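Long-range contacts in 2,3-dehydroadipyl-CoA hydratase (Escherichia coli, PDB 4FZW), which catalyses the reversible conversion of 2,3-dehydroadipyl-CoA into 3-hydroxyadipyl-CoA, a hydratase step in the breakdown of phenylacetate: residues L33-V38 with P85-R90; E42-D47 with Q92-P97; A64-N69 with L107-E112. All blocks are in the same frame, centred on the assembly; numbering follows the deposited sequence.

Interaction 1 (L33-V38 with P85-R90)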
loop_
_atom_site.group_PDB
_atom_site.type_symbol
_atom_site.label_atom_id
_atom_site.label_comp_id
_atom_site.label_asym_id
_atom_site.label_seq_id
_atom_site.Cartn_x
_atom_site.Cartn_y
_atom_site.Cartn_z
ATOM N N LEU B 33 -33.673 2.631 -8.697
ATOM C CA LEU B 33 -33.117 1.691 -9.681
ATOM C C LEU B 33 -31.814 1.083 -9.158
ATOM O O LEU B 33 -31.647 -0.143 -9.087
ATOM C CB LEU B 33 -32.905 2.371 -11.032
ATOM C CG LEU B 33 -32.396 1.520 -12.211
ATOM C CD1 LEU B 33 -33.154 0.202 -12.334
ATOM C CD2 LEU B 33 -32.437 2.305 -13.526
ATOM N N LEU B 34 -30.903 1.955 -8.766
ATOM C CA LEU B 34 -29.723 1.534 -8.037
ATOM C C LEU B 34 -30.030 0.535 -6.911
ATOM O O LEU B 34 -29.375 -0.508 -6.818
ATOM C CB LEU B 34 -29.041 2.752 -7.442
ATOM C CG LEU B 34 -27.582 2.499 -7.124
ATOM C CD1 LEU B 34 -26.874 2.120 -8.415
ATOM C CD2 LEU B 34 -26.956 3.722 -6.478
ATOM N N MET B 35 -31.002 0.843 -6.049
ATOM C CA MET B 35 -31.308 -0.056 -4.923
ATOM C C MET B 35 -31.875 -1.396 -5.401
ATOM O O MET B 35 -31.540 -2.442 -4.857
ATOM C CB MET B 35 -32.253 0.603 -3.904
ATOM C CG MET B 35 -32.789 -0.350 -2.827
ATOM S SD MET B 35 -31.658 -0.762 -1.447
ATOM C CE MET B 35 -31.666 0.788 -0.538
ATOM N N GLN B 36 -32.715 -1.356 -6.430
ATOM C CA GLN B 36 -33.221 -2.567 -7.066
ATOM C C GLN B 36 -32.076 -3.455 -7.551
ATOM O O GLN B 36 -32.017 -4.638 -7.203
ATOM C CB GLN B 36 -34.149 -2.209 -8.242
ATOM C CG GLN B 36 -34.931 -3.382 -8.805
ATOM C CD GLN B 36 -35.769 -4.074 -7.741
ATOM O OE1 GLN B 36 -36.596 -3.448 -7.084
ATOM N NE2 GLN B 36 -35.562 -5.368 -7.574
ATOM N N LEU B 37 -31.188 -2.869 -8.360
ATOM C CA LEU B 37 -29.981 -3.525 -8.854
ATOM C C LEU B 37 -29.189 -4.200 -7.732
ATOM O O LEU B 37 -28.773 -5.359 -7.857
ATOM C CB LEU B 37 -29.099 -2.506 -9.584
ATOM C CG LEU B 37 -27.877 -2.999 -10.357
ATOM C CD1 LEU B 37 -28.325 -3.800 -11.552
ATOM C CD2 LEU B 37 -27.006 -1.830 -10.788
ATOM N N VAL B 38 -28.977 -3.479 -6.634
ATOM C CA VAL B 38 -28.305 -4.065 -5.485
ATOM C C VAL B 38 -29.042 -5.299 -4.958
ATOM O O VAL B 38 -28.415 -6.290 -4.578
ATOM C CB VAL B 38 -28.134 -3.045 -4.316
ATOM C CG1 VAL B 38 -27.815 -3.755 -3.005
ATOM C CG2 VAL B 38 -27.077 -2.008 -4.655
ATOM N N PRO B 85 -23.548 5.890 -1.747
ATOM C CA PRO B 85 -22.204 5.305 -1.752
ATOM C C PRO B 85 -22.124 3.865 -1.249
ATOM O O PRO B 85 -21.305 3.095 -1.761
ATOM C CB PRO B 85 -21.423 6.263 -0.864
ATOM C CG PRO B 85 -22.060 7.601 -1.187
ATOM C CD PRO B 85 -23.528 7.293 -1.292
ATOM N N GLN B 86 -22.971 3.491 -0.297
ATOM C CA GLN B 86 -22.951 2.134 0.246
ATOM C C GLN B 86 -23.630 1.158 -0.716
ATOM O O GLN B 86 -23.351 -0.038 -0.693
ATOM C CB GLN B 86 -23.657 2.096 1.607
ATOM C CG GLN B 86 -25.159 2.326 1.463
ATOM C CD GLN B 86 -25.924 2.274 2.766
ATOM O OE1 GLN B 86 -25.359 2.424 3.862
ATOM N NE2 GLN B 86 -27.238 2.065 2.654
ATOM N N LEU B 87 -24.532 1.662 -1.554
ATOM C CA LEU B 87 -25.131 0.832 -2.614
ATOM C C LEU B 87 -24.079 0.484 -3.665
ATOM O O LEU B 87 -23.958 -0.669 -4.086
ATOM C CB LEU B 87 -26.310 1.538 -3.266
ATOM C CG LEU B 87 -27.444 2.007 -2.360
ATOM C CD1 LEU B 87 -28.595 2.547 -3.207
ATOM C CD2 LEU B 87 -27.903 0.864 -1.460
ATOM N N TRP B 88 -23.300 1.486 -4.065
ATOM C CA TRP B 88 -22.151 1.257 -4.947
ATOM C C TRP B 88 -21.183 0.202 -4.382
ATOM O O TRP B 88 -20.729 -0.669 -5.122
ATOM C CB TRP B 88 -21.429 2.581 -5.268
ATOM C CG TRP B 88 -22.221 3.461 -6.226
ATOM C CD1 TRP B 88 -23.074 4.477 -5.899
ATOM C CD2 TRP B 88 -22.243 3.369 -7.664
ATOM N NE1 TRP B 88 -23.615 5.030 -7.038
ATOM C CE2 TRP B 88 -23.122 4.369 -8.133
ATOM C CE3 TRP B 88 -21.599 2.537 -8.596
ATOM C CZ2 TRP B 88 -23.378 4.562 -9.500
ATOM C CZ3 TRP B 88 -21.856 2.733 -9.956
ATOM C CH2 TRP B 88 -22.737 3.740 -10.390
ATOM N N ALA B 89 -20.886 0.253 -3.080
ATOM C CA ALA B 89 -19.966 -0.732 -2.488
ATOM C C ALA B 89 -20.621 -2.092 -2.387
ATOM O O ALA B 89 -19.946 -3.113 -2.438
ATOM C CB ALA B 89 -19.442 -0.292 -1.114
ATOM N N ARG B 90 -21.940 -2.119 -2.243
ATOM C CA ARG B 90 -22.626 -3.408 -2.248
ATOM C C ARG B 90 -22.652 -4.018 -3.646
ATOM O O ARG B 90 -22.579 -5.235 -3.778
ATOM C CB ARG B 90 -24.034 -3.312 -1.649
ATOM C CG ARG B 90 -24.033 -3.188 -0.132
ATOM C CD ARG B 90 -25.304 -2.549 0.373
ATOM N NE ARG B 90 -26.422 -3.481 0.340
ATOM C CZ ARG B 90 -27.596 -3.243 0.908
ATOM N NH1 ARG B 90 -27.792 -2.102 1.561
ATOM N NH2 ARG B 90 -28.563 -4.144 0.818
#

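Interaction 2 (E42-D47 with Q92-P97)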
loop_
_atom_site.group_PDB
_atom_site.type_symbol
_atom_site.label_atom_id
_atom_site.label_comp_id
_atom_site.label_asym_id
_atom_site.label_seq_id
_atom_site.Cartn_x
_atom_site.Cartn_y
_atom_site.Cartn_z
ATOM N N GLU B 42 -27.426 -9.057 -4.948
ATOM C CA GLU B 42 -27.284 -9.711 -3.652
ATOM C C GLU B 42 -28.069 -11.027 -3.649
ATOM O O GLU B 42 -27.510 -12.080 -3.332
ATOM C CB GLU B 42 -27.601 -8.764 -2.484
ATOM C CG GLU B 42 -26.457 -7.729 -2.295
ATOM C CD GLU B 42 -26.653 -6.740 -1.161
ATOM O OE1 GLU B 42 -27.762 -6.666 -0.584
ATOM O OE2 GLU B 42 -25.682 -6.015 -0.866
ATOM N N ALA B 43 -29.326 -10.995 -4.085
ATOM C CA ALA B 43 -30.104 -12.235 -4.188
ATOM C C ALA B 43 -29.408 -13.281 -5.059
ATOM O O ALA B 43 -29.358 -14.452 -4.700
ATOM C CB ALA B 43 -31.516 -11.966 -4.680
ATOM N N ALA B 44 -28.856 -12.848 -6.190
ATOM C CA ALA B 44 -28.062 -13.714 -7.074
ATOM C C ALA B 44 -26.763 -14.239 -6.443
ATOM O O ALA B 44 -26.298 -15.335 -6.761
ATOM C CB ALA B 44 -27.747 -12.977 -8.369
ATOM N N ALA B 45 -26.175 -13.443 -5.554
ATOM C CA ALA B 45 -24.935 -13.832 -4.883
ATOM C C ALA B 45 -25.057 -15.201 -4.207
ATOM O O ALA B 45 -24.093 -15.966 -4.150
ATOM C CB ALA B 45 -24.522 -12.774 -3.874
ATOM N N THR B 46 -26.257 -15.519 -3.729
ATOM C CA THR B 46 -26.459 -16.727 -2.929
ATOM C C THR B 46 -27.297 -17.771 -3.645
ATOM O O THR B 46 -27.439 -18.889 -3.163
ATOM C CB THR B 46 -27.078 -16.418 -1.540
ATOM O OG1 THR B 46 -28.415 -15.927 -1.697
ATOM C CG2 THR B 46 -26.258 -15.361 -0.843
ATOM N N ASP B 47 -27.856 -17.414 -4.792
ATOM C CA ASP B 47 -28.562 -18.403 -5.600
ATOM C C ASP B 47 -27.568 -19.318 -6.308
ATOM O O ASP B 47 -26.890 -18.888 -7.225
ATOM C CB ASP B 47 -29.478 -17.727 -6.619
ATOM C CG ASP B 47 -30.203 -18.732 -7.496
ATOM O OD1 ASP B 47 -29.846 -19.926 -7.437
ATOM O OD2 ASP B 47 -31.118 -18.338 -8.255
ATOM N N GLN B 92 -20.253 -3.626 -5.955
ATOM C CA GLN B 92 -18.891 -4.099 -6.127
ATOM C C GLN B 92 -18.578 -5.355 -5.322
ATOM O O GLN B 92 -17.635 -6.063 -5.627
ATOM C CB GLN B 92 -17.900 -3.003 -5.738
ATOM C CG GLN B 92 -16.548 -3.557 -5.324
ATOM C CD GLN B 92 -15.529 -2.485 -5.105
ATOM O OE1 GLN B 92 -14.771 -2.138 -6.027
ATOM N NE2 GLN B 92 -15.487 -1.945 -3.875
ATOM N N ALA B 93 -19.366 -5.629 -4.291
ATOM C CA ALA B 93 -19.114 -6.775 -3.433
ATOM C C ALA B 93 -19.757 -8.029 -4.014
ATOM O O ALA B 93 -19.549 -9.141 -3.525
ATOM C CB ALA B 93 -19.617 -6.497 -2.008
ATOM N N PHE B 94 -20.532 -7.851 -5.077
ATOM C CA PHE B 94 -21.081 -8.994 -5.780
ATOM C C PHE B 94 -19.920 -9.930 -6.106
ATOM O O PHE B 94 -18.928 -9.516 -6.694
ATOM C CB PHE B 94 -21.825 -8.551 -7.044
ATOM C CG PHE B 94 -22.375 -9.695 -7.866
ATOM C CD1 PHE B 94 -23.432 -10.462 -7.401
ATOM C CD2 PHE B 94 -21.844 -9.997 -9.104
ATOM C CE1 PHE B 94 -23.946 -11.514 -8.153
ATOM C CE2 PHE B 94 -22.358 -11.055 -9.868
ATOM C CZ PHE B 94 -23.414 -11.811 -9.388
ATOM N N ASN B 95 -20.044 -11.191 -5.709
ATOM C CA ASN B 95 -18.908 -12.108 -5.709
ATOM C C ASN B 95 -18.798 -12.957 -6.984
ATOM O O ASN B 95 -17.841 -13.712 -7.149
ATOM C CB ASN B 95 -18.976 -13.003 -4.462
ATOM C CG ASN B 95 -20.178 -13.964 -4.487
ATOM O OD1 ASN B 95 -21.167 -13.733 -5.175
ATOM N ND2 ASN B 95 -20.085 -15.039 -3.728
ATOM N N LYS B 96 -19.786 -12.841 -7.875
ATOM C CA LYS B 96 -19.779 -13.594 -9.133
ATOM C C LYS B 96 -19.433 -12.731 -10.348
ATOM O O LYS B 96 -19.575 -11.509 -10.310
ATOM C CB LYS B 96 -21.110 -14.313 -9.347
ATOM C CG LYS B 96 -21.418 -15.351 -8.274
ATOM C CD LYS B 96 -22.812 -15.940 -8.455
ATOM C CE LYS B 96 -23.226 -16.706 -7.200
ATOM N NZ LYS B 96 -24.523 -17.433 -7.366
ATOM N N PRO B 97 -18.950 -13.371 -11.422
ATOM C CA PRO B 97 -18.610 -12.633 -12.650
ATOM C C PRO B 97 -19.740 -11.729 -13.139
ATOM O O PRO B 97 -20.907 -12.118 -13.175
ATOM C CB PRO B 97 -18.331 -13.745 -13.652
ATOM C CG PRO B 97 -17.708 -14.821 -12.770
ATOM C CD PRO B 97 -18.495 -14.772 -11.475
HETATM O O HOH W 1 -24.219 -18.885 -4.736
#

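Interaction 3 (A64-N69 with L107-E112)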
loop_
_atom_site.group_PDB
_atom_site.type_symbol
_atom_site.label_atom_id
_atom_site.label_comp_id
_atom_site.label_asym_id
_atom_site.label_seq_id
_atom_site.Cartn_x
_atom_site.Cartn_y
_atom_site.Cartn_z
ATOM N N ALA B 64 -27.507 6.829 -19.183
ATOM C CA ALA B 64 -27.028 8.178 -19.405
ATOM C C ALA B 64 -27.047 8.982 -18.108
ATOM O O ALA B 64 -27.894 9.855 -17.913
ATOM C CB ALA B 64 -27.867 8.854 -20.467
ATOM N N GLY B 65 -26.110 8.679 -17.218
ATOM C CA GLY B 65 -25.981 9.416 -15.971
ATOM C C GLY B 65 -26.871 8.930 -14.837
ATOM O O GLY B 65 -27.186 7.739 -14.726
ATOM N N ALA B 66 -27.258 9.871 -13.978
ATOM C CA ALA B 66 -28.156 9.597 -12.859
ATOM C C ALA B 66 -29.221 10.682 -12.782
ATOM O O ALA B 66 -29.121 11.715 -13.451
ATOM C CB ALA B 66 -27.379 9.540 -11.565
ATOM N N ASP B 67 -30.247 10.454 -11.970
ATOM C CA ASP B 67 -31.264 11.479 -11.767
ATOM C C ASP B 67 -30.628 12.741 -11.204
ATOM O O ASP B 67 -30.102 12.739 -10.084
ATOM C CB ASP B 67 -32.371 10.978 -10.843
ATOM C CG ASP B 67 -33.703 10.843 -11.554
ATOM O OD1 ASP B 67 -33.713 10.591 -12.784
ATOM O OD2 ASP B 67 -34.744 10.992 -10.879
ATOM N N LEU B 68 -30.670 13.810 -11.994
ATOM C CA LEU B 68 -29.989 15.054 -11.640
ATOM C C LEU B 68 -30.608 15.756 -10.431
ATOM O O LEU B 68 -29.901 16.407 -9.661
ATOM C CB LEU B 68 -29.945 15.999 -12.844
ATOM C CG LEU B 68 -28.952 17.156 -12.748
ATOM C CD1 LEU B 68 -27.590 16.654 -12.289
ATOM C CD2 LEU B 68 -28.844 17.867 -14.085
ATOM N N ASN B 69 -31.925 15.619 -10.278
ATOM C CA ASN B 69 -32.657 16.232 -9.173
ATOM C C ASN B 69 -32.240 15.613 -7.850
ATOM O O ASN B 69 -31.988 16.326 -6.878
ATOM C CB ASN B 69 -34.171 16.055 -9.342
ATOM C CG ASN B 69 -34.659 16.406 -10.736
ATOM O OD1 ASN B 69 -34.112 15.944 -11.740
ATOM N ND2 ASN B 69 -35.699 17.229 -10.802
ATOM N N LEU B 107 -22.759 7.145 -19.904
ATOM C CA LEU B 107 -22.197 8.420 -19.438
ATOM C C LEU B 107 -22.367 8.573 -17.932
ATOM O O LEU B 107 -23.346 8.081 -17.373
ATOM C CB LEU B 107 -22.857 9.592 -20.164
ATOM C CG LEU B 107 -22.863 9.533 -21.691
ATOM C CD1 LEU B 107 -23.757 10.631 -22.214
ATOM C CD2 LEU B 107 -21.470 9.672 -22.266
ATOM N N GLY B 108 -21.430 9.263 -17.283
ATOM C CA GLY B 108 -21.488 9.471 -15.833
ATOM C C GLY B 108 -21.643 8.175 -15.044
ATOM O O GLY B 108 -20.800 7.282 -15.142
ATOM N N ALA B 109 -22.732 8.049 -14.293
ATOM C CA ALA B 109 -22.965 6.852 -13.485
ATOM C C ALA B 109 -23.005 5.604 -14.372
ATOM O O ALA B 109 -22.635 4.489 -13.931
ATOM C CB ALA B 109 -24.254 6.986 -12.708
ATOM N N GLY B 110 -23.476 5.797 -15.610
ATOM C CA GLY B 110 -23.502 4.730 -16.580
ATOM C C GLY B 110 -22.104 4.214 -16.910
ATOM O O GLY B 110 -21.875 3.001 -16.960
ATOM N N CYS B 111 -21.163 5.121 -17.153
ATOM C CA CYS B 111 -19.803 4.689 -17.382
ATOM C C CYS B 111 -19.282 4.038 -16.115
ATOM O O CYS B 111 -18.700 2.956 -16.178
ATOM C CB CYS B 111 -18.914 5.855 -17.776
ATOM S SG CYS B 111 -17.225 5.364 -18.150
ATOM N N GLU B 112 -19.505 4.699 -14.970
ATOM C CA GLU B 112 -19.072 4.196 -13.658
ATOM C C GLU B 112 -19.602 2.813 -13.365
ATOM O O GLU B 112 -18.862 1.966 -12.891
ATOM C CB GLU B 112 -19.429 5.176 -12.528
ATOM C CG GLU B 112 -18.502 6.362 -12.546
ATOM C CD GLU B 112 -18.957 7.495 -11.697
ATOM O OE1 GLU B 112 -20.183 7.670 -11.515
ATOM O OE2 GLU B 112 -18.066 8.227 -11.211
#

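Interaction 1 (L33-V38 with P85-R90)
Leu34, Met35 and Val38 on helix 31-46 meet Leu87, Trp88 and Arg90 on helix 84-92, a helix-on-helix contact within the crotonase fold. Between these segments the axes run at 31° to each other, in roughly the same direction, and come within 9.6 Å, with no hydrogen bond across the gap.

Aliphatic contact comes first. Leu87 carries it, reaching a different neighbour with each methyl: CD1 lies against Leu34 CD2 at 3.8 Å, while CD2 meets Met35 CE at 3.9 Å. The methionine chain is bent at chi2 (78°) and again at chi3 (73°), which folds CE back toward the leucine although its CB does not point there. Val38 crosses Leu87 at about a right angle, its CG2 lying over the backbone oxygen Leu87 O and against Leu87 CB. Leu91, one turn further on, extends the same apolar seam.

Trp88 and Arg90 meet the first helix by van der Waals contact alone, their polar atoms bonding outside these segments. Leu34 CD2 approaches Trp88 NE1 obliquely, and Leu34 CD1 sits 4.3 Å above one ring face, toward its rim; the indole N-H itself is taken up by a bound glycerol, probably from the crystallisation liquor. Arg90 NE forms a salt bridge with Glu42 OE2, and the guanidinium crosses Val38, with Val38 CG1 3.6 Å from Arg90 NE.

Interaction 2 (E42-D47 with Q92-P97)
A lysine bound to the carbonyl oxygens at the C-terminal end of a helix is the central feature here: Lys96, in the link between helix 84-92 and strand 98-102 of the crotonase fold, reaches the last turn of helix 31-46. Its chain is extended beyond CG, and NZ donates to Ala44 O at 2.8 Å, with a C=O...N angle of 163° that places the nitrogen nearly along the C=O axis. Asp47 O is just as near, but the angle is too poor for a hydrogen bond. A water accepts from Lys96 NZ and donates to Ala45 O, at 3.0 Å in each case, and Ile50 O supplies a further acceptor for the ammonium group. Carbonyl oxygens and the negative end of the helix dipole would be expected to favour the charged lysine. A methionine in its place would probably leave Ala44 O and Ile50 O without this shared donor and set the bridging water loose from the link.

Apolar contact flanks the polar grip. Phe94 has CG anti to its backbone N (chi1 177°), and ring atom CE1 lies 4.1 Å from Ala44 CB. The same ring edge points at the backbone of the next residue, with Ala45 N near the ring plane. Pro97 comes between the lysine and strand 98-102 and is already tied to Cys53 by its backbone, its carbonyl oxygen being the acceptor. The amide of Asn95 comes up to the other alanine, OD1 lying 3.7 Å from Ala45 CB.

Interaction 3 (A64-N69 with L107-E112)
Ala109 lays its CB over the peptide of Gly65, 3.6 Å from Gly65 O, and meets Ala66 CB at 4.2 Å. Just before this contact the two chains leave a parallel beta bridge between Ala64 and Leu107, where strands 63-64 and 105-107 end. Gly65 N donates to Leu107 O at 2.8 Å, a weak bond bent to 125° at the hydrogen; the same oxygen accepts from Gly110 N in the first turn of helix 109-116.

In the crotonase family, two backbone N-H groups, one from each of two such segments, form the oxyanion hole that holds the thioester carbonyl. By analogy with that family, the donors here are probably Ala66 N and Ala109 N, which stand 4.9 Å apart. Gly108, the N-cap residue of the helix, allows the close approach: its phi is positive (53°), and a CB on it would point at Gly65 CA, 4.5 Å from Gly108 CA. Gly65 has a local reason instead, since its backbone angles would jam a CB against the carbonyl oxygen of Ala64. One turn of helix beyond Gly108, Glu112 OE2 accepts from the backbone N-H groups of Ala141 and Gly143.

Overall arrangement
Interactions 1 and 2 hold the same pair of chain regions: helix 31-46 faces helix 84-92 in the first and the link after it in the second. The Arg90-Glu42 salt bridge joins them directly. All three are partly buried. Interaction 1, mainly hydrocarbon, keeps buried Leu34, Val38 and Leu87 at its middle and partly exposed Met35 and Arg90 at its margin. Interaction 2 sets a charged amine among carbonyl oxygens, combining buried Ala44, Phe94 and Lys96 with partly exposed Asn95 and Asp47. Interaction 3 is nearly all backbone, beside the probable oxyanion hole. It touches interaction 1 through the rim of the Trp88 ring, whose CH2 meets Ala109 O, but stays about 9 Å from interaction 2 at the nearest atoms.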